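PDB 6UK5: CalS10, which binds S-adenosylmethionine and is thought to act as an amino pentose methyltransferase in the biosynthesis of calicheamicin. Local coordinates for residues 129-132 with 133-137; 171-175 with 176-180. All coordinates share one frame; numbering follows the deposited sequence.

Interaction 1: residues 129-132 with 133-137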
loop_
_atom_site.group_PDB
_atom_site.type_symbol
_atom_site.label_atom_id
_atom_site.label_comp_id
_atom_site.label_asym_id
_atom_site.label_seq_id
_atom_site.Cartn_x
_atom_site.Cartn_y
_atom_site.Cartn_z
ATOM N N GLY A 129 -29.289 8.599 4.813
ATOM C CA GLY A 129 -29.698 7.236 5.085
ATOM C C GLY A 129 -31.084 6.871 4.601
ATOM O O GLY A 129 -31.367 5.694 4.359
ATOM N N THR A 130 -31.954 7.865 4.442
ATOM C CA THR A 130 -33.359 7.626 4.152
ATOM C C THR A 130 -33.818 8.518 3.007
ATOM O O THR A 130 -33.229 9.566 2.728
ATOM C CB THR A 130 -34.233 7.884 5.388
ATOM O OG1 THR A 130 -34.347 9.295 5.607
ATOM C CG2 THR A 130 -33.617 7.233 6.620
ATOM N N VAL A 131 -34.893 8.082 2.345
ATOM C CA VAL A 131 -35.476 8.864 1.259
ATOM C C VAL A 131 -35.980 10.208 1.762
ATOM O O VAL A 131 -35.911 11.213 1.045
ATOM C CB VAL A 131 -36.608 8.061 0.584
ATOM C CG1 VAL A 131 -37.390 8.944 -0.379
ATOM C CG2 VAL A 131 -36.041 6.849 -0.142
ATOM N N ALA A 132 -36.492 10.254 2.993
ATOM C CA ALA A 132 -36.967 11.519 3.544
ATOM C C ALA A 132 -35.836 12.527 3.685
ATOM O O ALA A 132 -36.053 13.731 3.508
ATOM C CB ALA A 132 -37.639 11.285 4.898
ATOM N N GLU A 133 -34.625 12.059 3.993
ATOM C CA GLU A 133 -33.501 12.974 4.160
ATOM C C GLU A 133 -33.062 13.544 2.818
ATOM O O GLU A 133 -32.802 14.748 2.701
ATOM C CB GLU A 133 -32.347 12.258 4.861
ATOM C CG GLU A 133 -32.620 11.982 6.342
ATOM C CD GLU A 133 -31.439 11.345 7.058
ATOM O OE1 GLU A 133 -30.507 10.871 6.375
ATOM O OE2 GLU A 133 -31.441 11.315 8.306
ATOM N N MET A 134 -32.977 12.697 1.791
ATOM C CA MET A 134 -32.618 13.177 0.462
ATOM C C MET A 134 -33.626 14.200 -0.045
ATOM O O MET A 134 -33.249 15.188 -0.686
ATOM C CB MET A 134 -32.519 11.995 -0.501
ATOM C CG MET A 134 -32.324 12.376 -1.964
ATOM S SD MET A 134 -33.896 12.614 -2.828
ATOM C CE MET A 134 -34.577 10.961 -2.762
ATOM N N ARG A 135 -34.914 13.982 0.229
ATOM C CA ARG A 135 -35.926 14.937 -0.212
ATOM C C ARG A 135 -35.790 16.268 0.512
ATOM O O ARG A 135 -36.053 17.323 -0.078
ATOM C CB ARG A 135 -37.324 14.359 -0.003
ATOM C CG ARG A 135 -37.640 13.159 -0.881
ATOM C CD ARG A 135 -38.895 12.443 -0.408
ATOM N NE ARG A 135 -40.052 13.337 -0.388
ATOM C CZ ARG A 135 -40.935 13.468 -1.377
ATOM N NH1 ARG A 135 -40.811 12.761 -2.495
ATOM N NH2 ARG A 135 -41.948 14.315 -1.246
ATOM N N ALA A 136 -35.391 16.245 1.785
ATOM C CA ALA A 136 -35.116 17.493 2.488
ATOM C C ALA A 136 -33.889 18.182 1.909
ATOM O O ALA A 136 -33.886 19.403 1.714
ATOM C CB ALA A 136 -34.925 17.224 3.980
ATOM N N ALA A 137 -32.839 17.411 1.617
ATOM C CA ALA A 137 -31.656 17.971 0.973
ATOM C C ALA A 137 -32.008 18.581 -0.378
ATOM O O ALA A 137 -31.708 19.750 -0.644
ATOM C CB ALA A 137 -30.592 16.884 0.820
#
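T130 and E133 meet at the start of helix 131-143. T130 is the N-cap: its OG1 accepts E133 N at 3.2 Å, and it can do so because OG1 stands between the backbone N and the carbonyl carbon (chi1 74°), turned back over the first turn. The E133 carboxylate turns to G129 instead. The CG of this glutamate lies beside its own backbone N and the chain beyond is extended, passing T130 OG1 on its way. G129 N meets E133 OE1 nearly head-on along the C-O bond at 3.0 Å. T130 thus caps the helix, while the E133 carboxylate holds the amide of G129, one residue before the cap. M134 N to T130 O (3.3 Å) is the first of the helix's backbone bonds.

The more closely packed side is largely aliphatic, with M134 buried: V131 CG1 touches M134 CE at 4.2 Å and the CD of the R135 chain at 3.8 Å. This flank faces helix 220-229, with E222 near V131 and A226 near M134 and R135. In contrast, G129, T130 and A132 lie on the solvent side, where A132 contributes mainly its carbonyl O, bonded to A136 N (3.1 Å). A carboxylate beside the amino end of a helix is likely to be stabilised as an anion, and E133 OE2 adds a long, weak ion pair with R107.

Interaction 2: residues 171-175 with 176-180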
loop_
_atom_site.group_PDB
_atom_site.type_symbol
_atom_site.label_atom_id
_atom_site.label_comp_id
_atom_site.label_asym_id
_atom_site.label_seq_id
_atom_site.Cartn_x
_atom_site.Cartn_y
_atom_site.Cartn_z
ATOM N N LEU A 171 -1.921 1.823 -3.455
ATOM C CA LEU A 171 -0.642 2.221 -2.883
ATOM C C LEU A 171 -0.139 3.401 -3.699
ATOM O O LEU A 171 0.164 3.239 -4.885
ATOM C CB LEU A 171 0.380 1.089 -2.936
ATOM C CG LEU A 171 1.722 1.404 -2.260
ATOM C CD1 LEU A 171 1.713 1.016 -0.776
ATOM C CD2 LEU A 171 2.891 0.807 -3.017
ATOM N N VAL A 172 -0.055 4.582 -3.098
ATOM C CA VAL A 172 0.570 5.728 -3.746
ATOM C C VAL A 172 1.858 6.001 -2.984
ATOM O O VAL A 172 1.848 6.059 -1.749
ATOM C CB VAL A 172 -0.339 6.968 -3.763
ATOM C CG1 VAL A 172 0.451 8.194 -4.231
ATOM C CG2 VAL A 172 -1.552 6.735 -4.650
ATOM N N ARG A 173 2.960 6.168 -3.709
ATOM C CA ARG A 173 4.247 6.486 -3.102
ATOM C C ARG A 173 4.551 7.940 -3.434
ATOM O O ARG A 173 4.817 8.275 -4.594
ATOM C CB ARG A 173 5.367 5.579 -3.609
ATOM C CG ARG A 173 6.709 5.801 -2.889
ATOM C CD ARG A 173 6.554 5.452 -1.397
ATOM N NE ARG A 173 7.801 5.381 -0.637
ATOM C CZ ARG A 173 8.456 6.436 -0.161
ATOM N NH1 ARG A 173 7.998 7.664 -0.363
ATOM N NH2 ARG A 173 9.569 6.265 0.529
ATOM N N GLU A 174 4.503 8.796 -2.427
ATOM C CA GLU A 174 4.871 10.189 -2.594
ATOM C C GLU A 174 6.245 10.393 -1.978
ATOM O O GLU A 174 6.720 9.577 -1.184
ATOM C CB GLU A 174 3.858 11.113 -1.909
ATOM C CG GLU A 174 2.672 11.546 -2.755
ATOM C CD GLU A 174 1.511 12.047 -1.915
ATOM O OE1 GLU A 174 1.751 12.498 -0.770
ATOM O OE2 GLU A 174 0.362 11.991 -2.407
ATOM N N GLU A 175 6.882 11.495 -2.344
ATOM C CA GLU A 175 8.157 11.865 -1.742
ATOM C C GLU A 175 7.866 12.456 -0.368
ATOM O O GLU A 175 7.243 13.516 -0.254
ATOM C CB GLU A 175 8.944 12.801 -2.651
ATOM C CG GLU A 175 9.508 12.088 -3.888
ATOM C CD GLU A 175 10.378 10.894 -3.526
ATOM O OE1 GLU A 175 11.063 10.962 -2.477
ATOM O OE2 GLU A 175 10.370 9.903 -4.291
ATOM N N GLY A 176 8.318 11.756 0.669
ATOM C CA GLY A 176 8.087 12.100 2.053
ATOM C C GLY A 176 6.963 11.335 2.725
ATOM O O GLY A 176 6.825 11.432 3.950
ATOM N N ARG A 177 6.154 10.592 1.973
ATOM C CA ARG A 177 5.148 9.731 2.582
ATOM C C ARG A 177 4.709 8.687 1.565
ATOM O O ARG A 177 4.715 8.937 0.357
ATOM C CB ARG A 177 3.947 10.516 3.112
ATOM C CG ARG A 177 3.122 11.209 2.063
ATOM C CD ARG A 177 1.794 11.620 2.650
ATOM N NE ARG A 177 0.839 12.011 1.625
ATOM C CZ ARG A 177 -0.422 12.344 1.877
ATOM N NH1 ARG A 177 -0.875 12.335 3.123
ATOM N NH2 ARG A 177 -1.226 12.686 0.884
ATOM N N THR A 178 4.318 7.520 2.068
ATOM C CA THR A 178 3.643 6.494 1.284
ATOM C C THR A 178 2.291 6.196 1.913
ATOM O O THR A 178 2.171 6.118 3.140
ATOM C CB THR A 178 4.468 5.216 1.211
ATOM O OG1 THR A 178 3.959 4.265 2.151
ATOM C CG2 THR A 178 5.888 5.530 1.560
ATOM N N VAL A 179 1.278 6.030 1.069
ATOM C CA VAL A 179 -0.095 5.851 1.515
ATOM C C VAL A 179 -0.624 4.558 0.912
ATOM O O VAL A 179 -0.684 4.417 -0.315
ATOM C CB VAL A 179 -0.967 7.051 1.114
ATOM C CG1 VAL A 179 -2.392 6.870 1.604
ATOM C CG2 VAL A 179 -0.347 8.339 1.642
ATOM N N ALA A 180 -0.996 3.618 1.776
ATOM C CA ALA A 180 -1.628 2.370 1.382
ATOM C C ALA A 180 -3.080 2.364 1.841
ATOM O O ALA A 180 -3.418 2.919 2.891
ATOM C CB ALA A 180 -0.897 1.163 1.972
#
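E174 and R177 lie side by side at the turn end of a beta hairpin, joined by a type II turn through E175 and G176. R177 CG stands between its backbone N and carbonyl carbon (chi1 65°), and from there the chain runs extended to NE, bringing it alongside the equally extended E174. The resulting salt bridge, R177 NE to E174 OE1 at 2.6 Å, lies close to the guanidinium plane but meets the syn side of OE1 from 35° outside the carboxylate plane. V179 CG2 sits over one face of the R177 guanidinium, 3.8 Å above its plane and offset toward its rim, while NH1 forms a second salt bridge with E24 of helix 20-32.

The other face of the hairpin carries R173, T178, L171 and A180. R173 leaves with CG anti to its backbone N, then bends at chi2 toward T178, though the detail of their overlap is doubtful; its NH2 is bonded to V167 O of the second subunit. L171 CD1 reaches A180 CB at 3.8 Å. V172 and V179, on the E174/R177 face, form a hydrogen-bonded antiparallel pair through two backbone bonds, V172 N to V179 O and V179 N to V172 O, both 2.9 Å. G176 has a positive phi, where a CB would run into E175 O.

A leucine in place of R177 would probably leave the carboxylates of E174 and E24 without their shared cation and remove the flat group beside V179 CG2. The pairing thus implies that charge ties the hairpin end to helix 20-32, whereas the opposite face serves the subunit interface.

Both contacts are local, yet they illustrate different ways of bounding a secondary-structure element: one starts a helix, the other reverses the chain between strands. Interaction 1 lies at the surface of the methyltransferase domain, with one flank packed on helix 220-229. Interaction 2 is partly buried and turns the chain between an outermost strand of the five-stranded sheet and its neighbour. The centres of interactions 1 and 2 are about 38 Å apart, on opposite sides of the chain's centre, and the two share no element. Charge is used differently too: a carboxylate bonded to a backbone amide in 129-137, but paired side-chain ions in 171-180. Of the two, interaction 2 alone meets the second subunit.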